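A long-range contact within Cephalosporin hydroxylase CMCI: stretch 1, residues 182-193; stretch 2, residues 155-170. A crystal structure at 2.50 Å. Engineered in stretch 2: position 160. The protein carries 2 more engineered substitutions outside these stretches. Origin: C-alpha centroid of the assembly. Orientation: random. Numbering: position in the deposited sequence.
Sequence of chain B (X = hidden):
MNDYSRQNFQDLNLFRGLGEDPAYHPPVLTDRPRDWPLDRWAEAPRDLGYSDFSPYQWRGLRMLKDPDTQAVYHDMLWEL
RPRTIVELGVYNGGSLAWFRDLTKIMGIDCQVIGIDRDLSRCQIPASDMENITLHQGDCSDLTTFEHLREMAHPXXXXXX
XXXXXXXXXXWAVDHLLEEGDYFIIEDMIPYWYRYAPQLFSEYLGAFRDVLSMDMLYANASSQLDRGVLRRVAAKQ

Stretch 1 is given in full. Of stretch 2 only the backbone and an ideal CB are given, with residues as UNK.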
# COMPACT_ATOMS: atom_id res chain seq x y z
N TYR B 182 -24.93 -10.97 24.64
CA TYR B 182 -24.19 -10.98 23.39
C TYR B 182 -24.09 -12.40 22.84
O TYR B 182 -23.97 -13.36 23.58
CB TYR B 182 -22.81 -10.39 23.61
CG TYR B 182 -22.80 -8.87 23.58
CD1 TYR B 182 -23.06 -8.12 24.72
CD2 TYR B 182 -22.54 -8.19 22.40
CE1 TYR B 182 -23.06 -6.73 24.68
CE2 TYR B 182 -22.53 -6.80 22.37
CZ TYR B 182 -22.78 -6.09 23.50
OH TYR B 182 -22.79 -4.72 23.44
N PHE B 183 -24.21 -12.53 21.53
CA PHE B 183 -23.84 -13.75 20.84
C PHE B 183 -22.81 -13.34 19.82
O PHE B 183 -23.11 -12.56 18.93
CB PHE B 183 -25.05 -14.41 20.15
CG PHE B 183 -24.75 -15.80 19.60
CD1 PHE B 183 -25.17 -16.93 20.28
CD2 PHE B 183 -24.05 -15.97 18.41
CE1 PHE B 183 -24.91 -18.21 19.78
CE2 PHE B 183 -23.79 -17.25 17.91
CZ PHE B 183 -24.22 -18.36 18.60
N ILE B 184 -21.59 -13.87 19.96
CA ILE B 184 -20.44 -13.44 19.19
C ILE B 184 -19.81 -14.57 18.39
O ILE B 184 -19.51 -15.64 18.93
CB ILE B 184 -19.40 -12.81 20.13
CG1 ILE B 184 -19.92 -11.46 20.63
CG2 ILE B 184 -18.07 -12.62 19.41
CD1 ILE B 184 -19.23 -10.94 21.85
N ILE B 185 -19.59 -14.34 17.10
CA ILE B 185 -18.90 -15.31 16.26
C ILE B 185 -17.59 -14.71 15.84
O ILE B 185 -17.54 -13.76 15.08
CB ILE B 185 -19.77 -15.67 15.04
CG1 ILE B 185 -21.00 -16.44 15.49
CG2 ILE B 185 -18.97 -16.52 14.07
CD1 ILE B 185 -22.17 -16.34 14.56
N GLU B 186 -16.50 -15.27 16.34
CA GLU B 186 -15.18 -14.75 16.01
C GLU B 186 -14.73 -15.34 14.68
O GLU B 186 -15.12 -16.45 14.35
CB GLU B 186 -14.19 -15.07 17.14
CG GLU B 186 -14.55 -14.46 18.49
CD GLU B 186 -13.40 -14.46 19.50
OE1 GLU B 186 -12.33 -14.99 19.17
OE2 GLU B 186 -13.58 -13.95 20.64
N ASP B 187 -13.99 -14.56 13.89
CA ASP B 187 -13.23 -15.01 12.72
C ASP B 187 -14.04 -15.42 11.50
O ASP B 187 -13.74 -14.98 10.38
CB ASP B 187 -12.28 -16.16 13.10
CG ASP B 187 -11.21 -15.74 14.10
OD1 ASP B 187 -10.39 -14.86 13.73
OD2 ASP B 187 -11.13 -16.21 15.25
N MET B 188 -15.05 -16.25 11.71
CA MET B 188 -15.63 -17.02 10.62
C MET B 188 -16.62 -16.28 9.71
O MET B 188 -16.73 -16.63 8.54
CB MET B 188 -16.28 -18.31 11.14
CG MET B 188 -16.47 -19.38 10.05
SD MET B 188 -14.95 -19.83 9.10
CE MET B 188 -14.42 -21.33 9.96
N ILE B 189 -17.32 -15.27 10.23
CA ILE B 189 -18.39 -14.65 9.45
C ILE B 189 -17.94 -14.06 8.11
O ILE B 189 -18.60 -14.26 7.12
CB ILE B 189 -19.22 -13.64 10.29
CG1 ILE B 189 -20.37 -14.40 10.94
CG2 ILE B 189 -19.77 -12.50 9.43
CD1 ILE B 189 -21.13 -13.65 11.96
N PRO B 190 -16.84 -13.32 8.07
CA PRO B 190 -16.31 -12.84 6.79
C PRO B 190 -16.00 -13.93 5.77
O PRO B 190 -16.19 -13.67 4.59
CB PRO B 190 -15.03 -12.12 7.21
CG PRO B 190 -15.36 -11.64 8.57
CD PRO B 190 -16.05 -12.83 9.20
N TYR B 191 -15.54 -15.10 6.21
CA TYR B 191 -15.29 -16.23 5.29
C TYR B 191 -16.59 -16.87 4.76
O TYR B 191 -16.68 -17.21 3.60
CB TYR B 191 -14.38 -17.28 5.95
CG TYR B 191 -12.99 -16.76 6.28
CD1 TYR B 191 -12.75 -16.12 7.49
CD2 TYR B 191 -11.93 -16.89 5.39
CE1 TYR B 191 -11.49 -15.62 7.81
CE2 TYR B 191 -10.66 -16.41 5.70
CZ TYR B 191 -10.45 -15.77 6.92
OH TYR B 191 -9.20 -15.29 7.24
N TRP B 192 -17.59 -17.04 5.61
CA TRP B 192 -18.89 -17.53 5.18
C TRP B 192 -19.54 -16.58 4.16
O TRP B 192 -20.21 -17.04 3.25
CB TRP B 192 -19.84 -17.71 6.36
CG TRP B 192 -19.54 -18.90 7.22
CD1 TRP B 192 -18.88 -20.03 6.86
CD2 TRP B 192 -19.91 -19.07 8.59
NE1 TRP B 192 -18.81 -20.89 7.93
CE2 TRP B 192 -19.43 -20.33 9.00
CE3 TRP B 192 -20.59 -18.28 9.52
CZ2 TRP B 192 -19.61 -20.82 10.31
CZ3 TRP B 192 -20.78 -18.77 10.83
CH2 TRP B 192 -20.29 -20.03 11.20
N TYR B 193 -19.35 -15.28 4.31
CA TYR B 193 -19.90 -14.31 3.38
C TYR B 193 -19.14 -14.32 2.05
O TYR B 193 -19.72 -14.05 0.99
CB TYR B 193 -19.86 -12.90 3.96
CG TYR B 193 -20.46 -11.86 3.04
CD1 TYR B 193 -21.76 -11.99 2.58
CD2 TYR B 193 -19.73 -10.76 2.62
CE1 TYR B 193 -22.33 -11.04 1.73
CE2 TYR B 193 -20.29 -9.79 1.77
CZ TYR B 193 -21.59 -9.94 1.33
OH TYR B 193 -22.16 -9.01 0.48
N UNK B 155 -25.02 -12.02 29.90
CA UNK B 155 -24.32 -13.18 29.41
C UNK B 155 -23.70 -12.92 28.05
O UNK B 155 -24.33 -12.36 27.17
CB UNK B 155 -25.27 -14.38 29.34
N UNK B 156 -22.44 -13.30 27.90
CA UNK B 156 -21.78 -13.25 26.60
C UNK B 156 -21.50 -14.69 26.15
O UNK B 156 -20.81 -15.43 26.84
CB UNK B 156 -20.49 -12.43 26.66
N UNK B 157 -22.05 -15.07 25.01
CA UNK B 157 -21.84 -16.37 24.40
C UNK B 157 -20.90 -16.19 23.21
O UNK B 157 -21.20 -15.43 22.29
CB UNK B 157 -23.17 -17.00 23.97
N UNK B 158 -19.77 -16.89 23.21
CA UNK B 158 -18.75 -16.71 22.19
C UNK B 158 -18.51 -18.02 21.45
O UNK B 158 -18.10 -19.01 22.04
CB UNK B 158 -17.45 -16.20 22.81
N UNK B 159 -18.80 -18.01 20.15
CA UNK B 159 -18.48 -19.13 19.28
C UNK B 159 -17.05 -19.05 18.72
O UNK B 159 -16.72 -18.13 17.99
CB UNK B 159 -19.49 -19.19 18.13
N UNK B 160 -16.21 -20.01 19.10
CA UNK B 160 -14.89 -20.25 18.48
C UNK B 160 -14.82 -21.62 17.78
O UNK B 160 -13.78 -22.01 17.31
CB UNK B 160 -13.79 -20.16 19.54
N UNK B 161 -15.94 -22.34 17.71
CA UNK B 161 -15.95 -23.69 17.12
C UNK B 161 -16.50 -23.71 15.69
O UNK B 161 -15.93 -24.34 14.80
CB UNK B 161 -16.78 -24.63 17.99
N UNK B 162 -17.62 -23.03 15.50
CA UNK B 162 -18.19 -22.74 14.18
C UNK B 162 -18.76 -23.95 13.43
O UNK B 162 -18.68 -24.01 12.20
CB UNK B 162 -17.11 -22.09 13.31
N UNK B 163 -19.35 -24.90 14.15
CA UNK B 163 -19.87 -26.12 13.51
C UNK B 163 -21.36 -26.05 13.20
O UNK B 163 -21.77 -26.16 12.03
CB UNK B 163 -19.60 -27.33 14.41
N UNK B 164 -22.19 -25.89 14.21
CA UNK B 164 -23.66 -25.92 13.99
C UNK B 164 -24.20 -24.56 14.36
O UNK B 164 -25.27 -24.43 14.91
CB UNK B 164 -24.34 -27.02 14.81
N UNK B 165 -23.45 -23.53 14.00
CA UNK B 165 -23.58 -22.21 14.59
C UNK B 165 -25.00 -21.61 14.54
O UNK B 165 -25.56 -21.23 15.57
CB UNK B 165 -22.61 -21.26 13.88
N UNK B 166 -25.59 -21.56 13.36
CA UNK B 166 -26.92 -20.98 13.21
C UNK B 166 -27.97 -21.72 14.03
O UNK B 166 -28.85 -21.08 14.61
CB UNK B 166 -27.33 -20.98 11.73
N UNK B 167 -27.87 -23.05 14.09
CA UNK B 167 -28.75 -23.85 14.94
C UNK B 167 -28.55 -23.54 16.41
O UNK B 167 -29.51 -23.42 17.15
CB UNK B 167 -28.52 -25.34 14.69
N UNK B 168 -27.29 -23.40 16.83
CA UNK B 168 -26.96 -23.04 18.21
C UNK B 168 -27.48 -21.64 18.52
O UNK B 168 -27.89 -21.37 19.64
CB UNK B 168 -25.45 -23.11 18.44
N UNK B 169 -27.45 -20.77 17.52
CA UNK B 169 -28.00 -19.40 17.63
C UNK B 169 -29.50 -19.40 17.85
O UNK B 169 -29.99 -18.61 18.65
CB UNK B 169 -27.68 -18.59 16.37
N UNK B 170 -30.22 -20.25 17.12
CA UNK B 170 -31.66 -20.38 17.26
C UNK B 170 -31.99 -20.90 18.67
O UNK B 170 -32.92 -20.41 19.32
CB UNK B 170 -32.22 -21.31 16.19

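Residues 155-159 form a strand, which pairs in parallel with strand 182-185; from 156 to 159 the CB atoms alternate between the two faces of the sheet. At 155 the CB has nothing of stretch 1 within reach and the choice is open; the residue is Leu155, whose O accepts a hydrogen bond from Tyr182 N (2.9 Å). Position 156 lies on the face of Tyr182 and Ile184, its CB 4.3 Å from Tyr182 CB, which favours a branched aliphatic such as valine or isoleucine. Ile156 sets its CG2 3.8 Å from Ile184 CD1.

On the other face, the CB at 157 is 4.2 Å from Phe183 CD1, where an aromatic or a large aliphatic would fit. Phe157 adopts chi1 t, as Phe183 does; the rings are nearly parallel (6°) but slid apart, with Phe183 CE1 3.5 Å from Phe157 CD2. Phe157 N donates to Tyr182 O (2.9 Å), and Phe157 O accepts from Ile184 N (2.8 Å). Position 158 returns to the face of Ile184, with the Glu186 carboxylate nearby, so an aliphatic or a polar group could serve; Ile158 places CG2 4.3 Å from Ile184 CG2.

At 159 the strand ends beside Ile185, before a turn with free amides, and a small aliphatic or a turn-capping Asp, Asn or Ser is plausible. Asp159 turns its carboxylate back on its own stretch: Asp159 OD2 accepts from the backbone N of 161 (3.0 Å) and of 162 (2.8 Å), while Asp159 N donates to Ile184 O (2.8 Å).

Position 160 points sideways near Glu186, where a polar residue would suit. The engineered Asn160 reaches a water through OD1 (3.1 Å to the water O), and that water also donates to Asp187 OD2. Position 161 is out of reach and undemanding; it is Ala161.

At 162 phi and psi are both positive (69°/36°), which favours Gly or Asn without excluding others, yet the CB points toward Met188 CG (4.3 Å) and Trp192 CZ2 (4.1 Å), where a flat or polar group could lie. His162 has ND1 3.2 Å from Met188 CB and NE2 3.1 Å from the same water O.

Positions 163 and 164 point away; at 164, just before a helix, Ser, Thr, Asp or Asn would be usual. They are Ala163 and Asn164, whose side chain makes no capping bond. At 165 the CB is 3.8 Å from Trp192 CH2, which suits a small or beta-branched residue; Thr165 directs CG2 to Ile185 CD1 (3.6 Å). Position 166 points away, so only a large side chain could return; Phe166 does, its ring oblique to Trp192. Position 167, out of reach, is Asn167. The CB at 168 is 4.9 Å from Phe183 CZ, suiting an aliphatic; Ile168 CG2 lies 4.4 Å from Phe183 CE1. Position 169 has its CB 4.1 Å from Phe183 CZ, suiting a long apolar chain: Met169 lays CG over the Phe183 ring face. Position 170, out of reach, is Lys170.

Stretch 2 (155-170) LIFIDNAHANTFNIMK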
# COMPACT_ATOMS: atom_id res chain seq x y z
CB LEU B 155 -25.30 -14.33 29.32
CG LEU B 155 -24.78 -15.70 28.91
CD1 LEU B 155 -25.36 -16.77 29.87
CD2 LEU B 155 -25.13 -16.01 27.46
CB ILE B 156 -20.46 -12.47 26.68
CG1 ILE B 156 -20.71 -11.05 27.19
CG2 ILE B 156 -19.75 -12.45 25.31
CD1 ILE B 156 -19.43 -10.28 27.46
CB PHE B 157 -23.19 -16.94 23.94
CG PHE B 157 -23.12 -18.36 23.45
CD1 PHE B 157 -23.64 -19.40 24.21
CD2 PHE B 157 -22.51 -18.66 22.23
CE1 PHE B 157 -23.58 -20.71 23.76
CE2 PHE B 157 -22.43 -19.97 21.78
CZ PHE B 157 -22.96 -21.00 22.54
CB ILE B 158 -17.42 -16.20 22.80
CG1 ILE B 158 -17.69 -14.98 23.68
CG2 ILE B 158 -16.41 -15.84 21.69
CD1 ILE B 158 -16.48 -14.48 24.40
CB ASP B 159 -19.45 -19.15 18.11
CG ASP B 159 -19.10 -20.21 17.11
OD1 ASP B 159 -19.12 -19.90 15.88
OD2 ASP B 159 -18.77 -21.36 17.48
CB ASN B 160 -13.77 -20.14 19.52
CG ASN B 160 -13.38 -18.69 19.82
OD1 ASN B 160 -12.84 -17.98 18.96
ND2 ASN B 160 -13.65 -18.24 21.05
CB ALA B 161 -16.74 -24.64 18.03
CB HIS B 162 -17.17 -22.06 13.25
CG HIS B 162 -16.27 -21.06 13.92
ND1 HIS B 162 -16.58 -19.73 14.02
CD2 HIS B 162 -15.03 -21.20 14.45
CE1 HIS B 162 -15.59 -19.09 14.60
NE2 HIS B 162 -14.63 -19.96 14.88
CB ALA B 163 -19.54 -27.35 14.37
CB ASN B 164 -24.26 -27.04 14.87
CG ASN B 164 -25.69 -27.41 14.50
OD1 ASN B 164 -26.13 -27.28 13.36
ND2 ASN B 164 -26.42 -27.91 15.49
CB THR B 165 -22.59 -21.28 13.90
OG1 THR B 165 -21.26 -21.83 13.99
CG2 THR B 165 -22.52 -19.91 14.61
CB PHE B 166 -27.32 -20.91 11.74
CG PHE B 166 -26.53 -19.90 10.97
CD1 PHE B 166 -25.53 -20.31 10.09
CD2 PHE B 166 -26.74 -18.55 11.17
CE1 PHE B 166 -24.80 -19.37 9.39
CE2 PHE B 166 -26.00 -17.61 10.48
CZ PHE B 166 -25.02 -18.02 9.59
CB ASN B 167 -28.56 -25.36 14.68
CG ASN B 167 -29.47 -25.89 13.54
OD1 ASN B 167 -30.65 -25.55 13.47
ND2 ASN B 167 -28.90 -26.72 12.67
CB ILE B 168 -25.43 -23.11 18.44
CG1 ILE B 168 -24.92 -24.54 18.29
CG2 ILE B 168 -25.06 -22.59 19.82
CD1 ILE B 168 -23.42 -24.60 18.07
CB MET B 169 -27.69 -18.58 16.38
CG MET B 169 -27.26 -17.15 16.63
SD MET B 169 -26.28 -16.54 15.24
CE MET B 169 -27.46 -15.52 14.43
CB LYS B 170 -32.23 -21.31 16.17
CG LYS B 170 -33.67 -21.91 16.42
CD LYS B 170 -33.95 -23.09 15.46
CE LYS B 170 -35.27 -23.82 15.77
NZ LYS B 170 -35.12 -25.32 15.94
O HOH W 1 -12.12 -18.47 16.02
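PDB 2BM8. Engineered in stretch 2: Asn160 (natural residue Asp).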